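Local coordinates for probable hydrolase (Pseudomonas aeruginosa, PDB 7AL6), which is of unknown function but has the alpha/beta hydrolase fold and is probably a hydrolase, perhaps a lipolytic one, at residues I125-I129 with A234-M238; L46-L50 with V276-A281; L58-H63 with Y80-V84. All coordinates share one frame; numbering follows the deposited sequence.

Contact 1 (I125-I129 with A234-M238)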
loop_
_atom_site.group_PDB
_atom_site.type_symbol
_atom_site.label_atom_id
_atom_site.label_comp_id
_atom_site.label_asym_id
_atom_site.label_seq_id
_atom_site.Cartn_x
_atom_site.Cartn_y
_atom_site.Cartn_z
ATOM N N ILE A 125 -27.605 19.482 -7.314
ATOM C CA ILE A 125 -27.631 20.757 -6.556
ATOM C C ILE A 125 -26.484 21.662 -7.032
ATOM O O ILE A 125 -25.338 21.370 -6.719
ATOM C CB ILE A 125 -27.581 20.543 -5.038
ATOM C CG1 ILE A 125 -28.656 19.579 -4.550
ATOM C CG2 ILE A 125 -27.671 21.868 -4.325
ATOM C CD1 ILE A 125 -28.499 19.178 -3.121
ATOM N N ASP A 126 -26.791 22.687 -7.820
ATOM C CA ASP A 126 -25.877 23.772 -8.227
ATOM C C ASP A 126 -24.583 23.275 -8.864
ATOM O O ASP A 126 -23.580 23.836 -8.562
ATOM C CB ASP A 126 -25.579 24.661 -7.031
ATOM C CG ASP A 126 -25.447 26.114 -7.422
ATOM O OD1 ASP A 126 -26.295 26.569 -8.137
ATOM O OD2 ASP A 126 -24.488 26.726 -7.027
ATOM N N GLY A 127 -24.634 22.246 -9.687
ATOM C CA GLY A 127 -23.479 21.723 -10.425
ATOM C C GLY A 127 -23.922 21.014 -11.675
ATOM O O GLY A 127 -24.972 20.455 -11.656
ATOM N N LEU A 128 -23.106 21.021 -12.708
ATOM C CA LEU A 128 -23.406 20.352 -13.956
ATOM C C LEU A 128 -22.159 19.859 -14.673
ATOM O O LEU A 128 -21.980 18.639 -14.892
ATOM C CB LEU A 128 -24.190 21.306 -14.861
ATOM C CG LEU A 128 -24.691 20.638 -16.136
ATOM C CD1 LEU A 128 -25.700 19.554 -15.721
ATOM C CD2 LEU A 128 -25.337 21.593 -17.087
ATOM N N ILE A 129 -21.284 20.783 -15.057
ATOM C CA ILE A 129 -20.108 20.408 -15.836
ATOM C C ILE A 129 -18.872 20.940 -15.129
ATOM O O ILE A 129 -18.953 21.887 -14.340
ATOM C CB ILE A 129 -20.167 20.956 -17.279
ATOM C CG1 ILE A 129 -20.567 22.422 -17.263
ATOM C CG2 ILE A 129 -21.155 20.140 -18.133
ATOM C CD1 ILE A 129 -20.361 23.115 -18.608
ATOM N N ALA A 234 -28.984 27.707 -7.244
ATOM C CA ALA A 234 -28.913 28.656 -6.123
ATOM C C ALA A 234 -28.877 30.069 -6.709
ATOM O O ALA A 234 -28.007 30.303 -7.510
ATOM C CB ALA A 234 -27.703 28.389 -5.280
ATOM N N GLU A 235 -29.671 30.995 -6.191
ATOM C CA GLU A 235 -29.639 32.396 -6.857
ATOM C C GLU A 235 -28.218 33.132 -6.872
ATOM O O GLU A 235 -27.676 33.858 -7.743
ATOM C CB GLU A 235 -30.460 33.317 -5.961
ATOM C CG GLU A 235 -30.569 34.730 -6.500
ATOM C CD GLU A 235 -31.572 35.628 -5.797
ATOM O OE1 GLU A 235 -31.602 36.833 -6.111
ATOM O OE2 GLU A 235 -32.325 35.130 -4.947
ATOM N N GLN A 236 -27.510 32.874 -5.786
ATOM C CA GLN A 236 -26.151 33.370 -5.491
ATOM C C GLN A 236 -25.078 32.292 -5.686
ATOM O O GLN A 236 -23.971 32.519 -5.233
ATOM C CB GLN A 236 -26.149 33.987 -4.104
ATOM C CG GLN A 236 -26.681 35.401 -4.133
ATOM C CD GLN A 236 -26.661 36.027 -2.770
ATOM O OE1 GLN A 236 -27.550 35.807 -1.967
ATOM N NE2 GLN A 236 -25.631 36.806 -2.501
ATOM N N GLY A 237 -25.374 31.172 -6.342
ATOM C CA GLY A 237 -24.396 30.132 -6.602
ATOM C C GLY A 237 -23.866 30.156 -8.026
ATOM O O GLY A 237 -23.478 31.214 -8.535
ATOM N N MET A 238 -23.884 28.983 -8.677
ATOM C CA MET A 238 -23.315 28.775 -10.014
ATOM C C MET A 238 -23.663 29.842 -11.047
ATOM O O MET A 238 -22.780 30.354 -11.743
ATOM C CB MET A 238 -23.801 27.417 -10.529
ATOM C CG MET A 238 -23.641 27.147 -12.021
ATOM S SD MET A 238 -23.852 25.360 -12.388
ATOM C CE MET A 238 -25.603 25.137 -12.204
HETATM O O HOH W 1 -26.511 29.071 -9.298
#
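The carboxylate of Asp126 reaches across to the turn that begins at Ala234; the N-H that opens the turn, of Ala234, and the N-H of Met238 just past it approach its oxygens from different directions. Ala234 N donates to Asp126 OD1 at 3.1 Å, in a nearly straight bond (168°) that comes from well above the carboxylate plane. Met238 N instead meets Asp126 OD2 on the syn side, close to the plane, at 2.9 Å; its reach to OD1 is longer and weak. The carboxylate therefore lies at the first turn of helix 238-241, whose N-cap is Gly237, and OD2 comes to 3.4 Å from the Gly237 CA, an approach open to it because glycine carries no side chain. A water adds to the grip, giving one proton to Asp126 OD1 at 2.8 Å and the other to the Ala234 carbonyl oxygen, which also closes the type I turn by accepting from Gly237 N.

Met238 slides past Asp126 in the opposite direction. With CG anti to the backbone N (chi1 165°), its chain extends toward 125-129, then bends at chi3 (73°) to set the CE methyl beside Gly127 N at 4.0 Å. Leu128 packs among Met245, Leu248 and Leu249 of helix 245-250.

Asp126 OD2 is also bonded to His263 ND1, as in the charge relay of a Ser-His-Asp triad with Ser102. An acid directly after strand 119-125, braced by the loop leaving the next strand, 229-234, is consistent with the alpha/beta hydrolase variant whose acid follows the sixth strand.

Contact 2 (L46-L50 with V276-A281); sequences LAPKL and VARVFA
Leu46 holds CG anti to its backbone nitrogen (chi1 180°), which carries both methyls toward helix 270-284, whereas Leu50 sets CG beside the nitrogen (chi1 -66°) and sends CD2 alone into the same helix. The two leucines thus enter at successive levels, one turn of the helix apart. At the turn of Val276 and Ala277, Leu46 CD1 rests 3.7 Å from Ala277 CA. Its other branch, CD2, meets Val276 CG1 at 3.8 Å, the two side chains crossing at about a right angle, and the same methyl stands at the edge of the Phe280 ring, near its plane. One turn further on, Leu50 CD2 settles against the backbone, 3.6 Å from Ala277 O and 3.7 Å from Ala281 N. Those two atoms already share a helical hydrogen bond, so the methyl is packed against a polar pair that is satisfied within the helix. The CB atoms of Phe280 and Ala281 each lie 4.0 Å from the same methyl, Leu50 CD2.

Ala277 sits at the centre of the contact: its CB also touches Lys49 CB, at 3.6 Å. From there the lysine chain runs on along the helix, bending at its end, and its ammonium makes a salt bridge with Glu270 of the same helix and a hydrogen bond to Arg45 O.

Phe280 continues inward onto strands 119-125 and 229-234. The contact thus joins the connection between strands 28-33 and 53-58, where the canonical fold has helix A, to the C-terminal helix, two elements that line the same side of the sheet in alpha/beta hydrolases.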
loop_
_atom_site.group_PDB
_atom_site.type_symbol
_atom_site.label_atom_id
_atom_site.label_comp_id
_atom_site.label_asym_id
_atom_site.label_seq_id
_atom_site.Cartn_x
_atom_site.Cartn_y
_atom_site.Cartn_z
ATOM N N LEU A 46 -30.603 17.775 4.446
ATOM C CA LEU A 46 -31.433 17.321 3.308
ATOM C C LEU A 46 -31.873 15.862 3.364
ATOM O O LEU A 46 -33.039 15.637 3.285
ATOM C CB LEU A 46 -30.628 17.565 2.037
ATOM C CG LEU A 46 -31.322 17.155 0.754
ATOM C CD1 LEU A 46 -32.736 17.676 0.740
ATOM C CD2 LEU A 46 -30.544 17.631 -0.447
ATOM N N ALA A 47 -30.970 14.929 3.624
ATOM C CA ALA A 47 -31.258 13.487 3.519
ATOM C C ALA A 47 -32.378 13.094 4.474
ATOM O O ALA A 47 -33.241 12.369 4.059
ATOM C CB ALA A 47 -30.027 12.660 3.749
ATOM N N PRO A 48 -32.441 13.534 5.738
ATOM C CA PRO A 48 -33.509 13.120 6.625
ATOM C C PRO A 48 -34.902 13.537 6.142
ATOM O O PRO A 48 -35.816 12.943 6.544
ATOM C CB PRO A 48 -33.186 13.813 7.949
ATOM C CG PRO A 48 -31.734 14.088 7.864
ATOM C CD PRO A 48 -31.487 14.385 6.407
ATOM N N LYS A 49 -34.995 14.607 5.367
ATOM C CA LYS A 49 -36.265 15.160 4.831
ATOM C C LYS A 49 -36.772 14.379 3.612
ATOM O O LYS A 49 -37.883 14.622 3.212
ATOM C CB LYS A 49 -36.063 16.633 4.484
ATOM C CG LYS A 49 -35.811 17.537 5.675
ATOM C CD LYS A 49 -35.560 18.955 5.299
ATOM C CE LYS A 49 -35.405 19.861 6.494
ATOM N NZ LYS A 49 -34.352 19.389 7.412
ATOM N N LEU A 50 -35.957 13.540 2.992
ATOM C CA LEU A 50 -36.364 12.771 1.798
ATOM C C LEU A 50 -36.831 11.376 2.204
ATOM O O LEU A 50 -36.082 10.445 2.028
ATOM C CB LEU A 50 -35.194 12.736 0.823
ATOM C CG LEU A 50 -34.816 14.087 0.230
ATOM C CD1 LEU A 50 -33.560 13.982 -0.594
ATOM C CD2 LEU A 50 -35.957 14.654 -0.589
ATOM N N VAL A 276 -35.104 22.643 -0.995
ATOM C CA VAL A 276 -34.535 21.603 -1.843
ATOM C C VAL A 276 -35.274 20.294 -1.641
ATOM O O VAL A 276 -35.625 19.599 -2.603
ATOM C CB VAL A 276 -33.022 21.458 -1.586
ATOM C CG1 VAL A 276 -32.493 20.275 -2.407
ATOM C CG2 VAL A 276 -32.314 22.761 -1.952
ATOM N N ALA A 277 -35.571 19.947 -0.390
ATOM C CA ALA A 277 -36.226 18.679 -0.145
ATOM C C ALA A 277 -37.578 18.599 -0.846
ATOM O O ALA A 277 -37.978 17.521 -1.332
ATOM C CB ALA A 277 -36.378 18.484 1.362
ATOM N N ARG A 278 -38.335 19.703 -0.843
ATOM C CA ARG A 278 -39.652 19.663 -1.478
ATOM C C ARG A 278 -39.504 19.348 -2.952
ATOM O O ARG A 278 -40.254 18.541 -3.507
ATOM C CB ARG A 278 -40.378 20.998 -1.323
ATOM C CG ARG A 278 -41.060 21.190 0.003
ATOM C CD ARG A 278 -41.524 22.668 0.127
ATOM N NE ARG A 278 -41.990 23.038 1.466
ATOM C CZ ARG A 278 -42.923 22.388 2.156
ATOM N NH1 ARG A 278 -43.551 21.342 1.626
ATOM N NH2 ARG A 278 -43.254 22.811 3.370
ATOM N N VAL A 279 -38.534 19.966 -3.604
ATOM C CA VAL A 279 -38.298 19.756 -5.052
ATOM C C VAL A 279 -37.931 18.295 -5.328
ATOM O O VAL A 279 -38.630 17.674 -6.094
ATOM C CB VAL A 279 -37.174 20.681 -5.534
ATOM C CG1 VAL A 279 -36.643 20.253 -6.885
ATOM C CG2 VAL A 279 -37.606 22.130 -5.556
ATOM N N PHE A 280 -36.950 17.750 -4.615
ATOM C CA PHE A 280 -36.419 16.376 -4.809
ATOM C C PHE A 280 -37.450 15.322 -4.401
ATOM O O PHE A 280 -37.526 14.351 -5.068
ATOM C CB PHE A 280 -35.053 16.226 -4.144
ATOM C CG PHE A 280 -33.952 16.952 -4.864
ATOM C CD1 PHE A 280 -34.089 17.304 -6.191
ATOM C CD2 PHE A 280 -32.795 17.305 -4.209
ATOM C CE1 PHE A 280 -33.088 17.988 -6.844
ATOM C CE2 PHE A 280 -31.791 17.988 -4.862
ATOM C CZ PHE A 280 -31.938 18.321 -6.178
ATOM N N ALA A 281 -38.209 15.545 -3.341
ATOM C CA ALA A 281 -39.230 14.598 -2.853
ATOM C C ALA A 281 -40.292 14.418 -3.938
ATOM O O ALA A 281 -40.691 13.315 -4.165
ATOM C CB ALA A 281 -39.817 15.067 -1.561
#

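Contact 3 (L58-H63 with Y80-V84)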
loop_
_atom_site.group_PDB
_atom_site.type_symbol
_atom_site.label_atom_id
_atom_site.label_comp_id
_atom_site.label_asym_id
_atom_site.label_seq_id
_atom_site.Cartn_x
_atom_site.Cartn_y
_atom_site.Cartn_z
ATOM N N LEU A 58 -22.074 9.188 0.748
ATOM C CA LEU A 58 -20.724 8.683 0.605
ATOM C C LEU A 58 -19.694 9.778 0.806
ATOM O O LEU A 58 -19.854 10.888 0.296
ATOM C CB LEU A 58 -20.584 8.109 -0.795
ATOM C CG LEU A 58 -19.323 7.343 -1.151
ATOM C CD1 LEU A 58 -19.267 6.031 -0.404
ATOM C CD2 LEU A 58 -19.316 7.142 -2.693
ATOM N N ASP A 59 -18.651 9.427 1.518
ATOM C CA ASP A 59 -17.461 10.275 1.637
ATOM C C ASP A 59 -16.644 9.905 0.406
ATOM O O ASP A 59 -16.343 8.759 0.229
ATOM C CB ASP A 59 -16.682 10.047 2.932
ATOM C CG ASP A 59 -17.173 10.864 4.106
ATOM O OD1 ASP A 59 -17.789 11.859 3.878
ATOM O OD2 ASP A 59 -16.950 10.463 5.200
ATOM N N PHE A 60 -16.253 10.853 -0.420
ATOM C CA PHE A 60 -15.345 10.566 -1.543
ATOM C C PHE A 60 -13.980 10.221 -0.948
ATOM O O PHE A 60 -13.602 10.711 0.106
ATOM C CB PHE A 60 -15.186 11.774 -2.470
ATOM C CG PHE A 60 -16.230 11.906 -3.539
ATOM C CD1 PHE A 60 -16.618 10.815 -4.279
ATOM C CD2 PHE A 60 -16.822 13.127 -3.804
ATOM C CE1 PHE A 60 -17.576 10.934 -5.262
ATOM C CE2 PHE A 60 -17.779 13.243 -4.795
ATOM C CZ PHE A 60 -18.156 12.145 -5.517
ATOM N N ALA A 61 -13.169 9.531 -1.723
ATOM C CA ALA A 61 -11.772 9.214 -1.392
ATOM C C ALA A 61 -11.036 10.518 -1.060
ATOM O O ALA A 61 -11.216 11.518 -1.735
ATOM C CB ALA A 61 -11.129 8.519 -2.555
ATOM N N GLY A 62 -10.268 10.516 0.019
ATOM C CA GLY A 62 -9.488 11.669 0.490
ATOM C C GLY A 62 -10.342 12.726 1.165
ATOM O O GLY A 62 -9.830 13.775 1.417
ATOM N N HIS A 63 -11.603 12.440 1.451
ATOM C CA HIS A 63 -12.559 13.374 2.085
ATOM C C HIS A 63 -13.219 12.720 3.300
ATOM O O HIS A 63 -13.236 11.526 3.370
ATOM C CB HIS A 63 -13.668 13.798 1.120
ATOM C CG HIS A 63 -13.252 14.584 -0.073
ATOM N ND1 HIS A 63 -12.577 14.043 -1.107
ATOM C CD2 HIS A 63 -13.489 15.855 -0.422
ATOM C CE1 HIS A 63 -12.379 14.946 -2.018
ATOM N NE2 HIS A 63 -12.923 16.051 -1.628
ATOM N N TYR A 80 -13.467 9.183 -9.271
ATOM C CA TYR A 80 -14.624 9.201 -8.377
ATOM C C TYR A 80 -15.789 8.419 -8.972
ATOM O O TYR A 80 -16.524 7.735 -8.247
ATOM C CB TYR A 80 -15.079 10.630 -8.091
ATOM C CG TYR A 80 -14.144 11.527 -7.299
ATOM C CD1 TYR A 80 -13.659 11.155 -6.034
ATOM C CD2 TYR A 80 -13.756 12.772 -7.818
ATOM C CE1 TYR A 80 -12.801 12.007 -5.328
ATOM C CE2 TYR A 80 -12.898 13.609 -7.126
ATOM C CZ TYR A 80 -12.435 13.221 -5.868
ATOM O OH TYR A 80 -11.590 14.063 -5.196
ATOM N N ALA A 81 -15.980 8.515 -10.296
ATOM C CA ALA A 81 -17.090 7.810 -10.938
ATOM C C ALA A 81 -16.938 6.313 -10.781
ATOM O O ALA A 81 -17.906 5.607 -10.488
ATOM C CB ALA A 81 -17.146 8.174 -12.427
ATOM N N LEU A 82 -15.724 5.800 -11.018
ATOM C CA LEU A 82 -15.492 4.375 -10.811
ATOM C C LEU A 82 -15.803 3.980 -9.364
ATOM O O LEU A 82 -16.475 2.966 -9.122
ATOM C CB LEU A 82 -14.044 4.035 -11.199
ATOM C CG LEU A 82 -13.653 2.554 -10.991
ATOM C CD1 LEU A 82 -14.559 1.597 -11.795
ATOM C CD2 LEU A 82 -12.213 2.287 -11.300
ATOM N N ASP A 83 -15.325 4.774 -8.382
ATOM C CA ASP A 83 -15.603 4.472 -6.962
ATOM C C ASP A 83 -17.100 4.323 -6.693
ATOM O O ASP A 83 -17.537 3.392 -6.011
ATOM C CB ASP A 83 -15.045 5.559 -6.036
ATOM C CG ASP A 83 -13.531 5.646 -6.077
ATOM O OD1 ASP A 83 -12.859 4.726 -6.592
ATOM O OD2 ASP A 83 -13.019 6.619 -5.535
ATOM N N VAL A 84 -17.896 5.260 -7.210
ATOM C CA VAL A 84 -19.339 5.239 -6.970
ATOM C C VAL A 84 -19.959 3.988 -7.571
ATOM O O VAL A 84 -20.766 3.305 -6.936
ATOM C CB VAL A 84 -19.969 6.526 -7.537
ATOM C CG1 VAL A 84 -21.471 6.478 -7.431
ATOM C CG2 VAL A 84 -19.431 7.750 -6.765
HETATM O O HOH W 2 -14.486 8.051 -3.914
#
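The turn that follows strand 53-58, with the Asp-X-X-Gly-His-Gly-X-Ser sequence found in many alpha/beta hydrolases, packs here on the helix it leads to, 77-91. Phe60 and Tyr80 carry the contact. Their ring centroids are 4.4 Å apart with the planes tilted at 40°, an oblique pairing in which Tyr80 lies over one face of Phe60, shifted toward the rim; the closest atoms are Phe60 CD1 and Tyr80 CD1, at 3.5 Å. At its edge, near the ring plane, Phe60 CE1 meets Val84 CG2 at 4.0 Å, and Leu58 CD2 reaches that same methyl.

At the far end of the tyrosine, its OH approaches His63 CE1 at the edge of the imidazole. That ring is held by the turn itself: His63 ND1 donates to Ala61 O at 2.9 Å, in the imidazole plane but from above the carbonyl plane. The type II turn from Phe60 to His63 brings these groups together, with Gly62 taking the positive phi. A water bridges the loop backbone to a helix side chain, accepting from Ala61 N and donating to Asp83 OD2 at 2.6 Å; the carboxylate also binds His14 and Arg69.

Around this core, Leu33 of strand 28-33 backs Leu58, Phe60 and Val84, while helix 103-114 meets Phe60 and Tyr80 through Met103 and Val84 through Leu111.

How the contacts relate
Along the chain, 46-50 comes first and its partner 276-281 last, so contact 2 brackets the other two; both segments of contact 3 precede the first of contact 1. Contacts 1 and 2 have centres 17 Å apart and touch directly: Ile125, at the end of strand 119-125, packs on Leu46, Val276 and Phe280, placing the C-terminal helix against the strand that leads to the putative triad acid. Contact 3 is separate, its nearest atoms about 11 Å from contact 1 and about 9 Å from contact 2. All three rely on the central mixed sheet: contact 1 joins two loops that leave its strands, while contacts 2 and 3 each join a connection following a strand to a helix packed on the sheet.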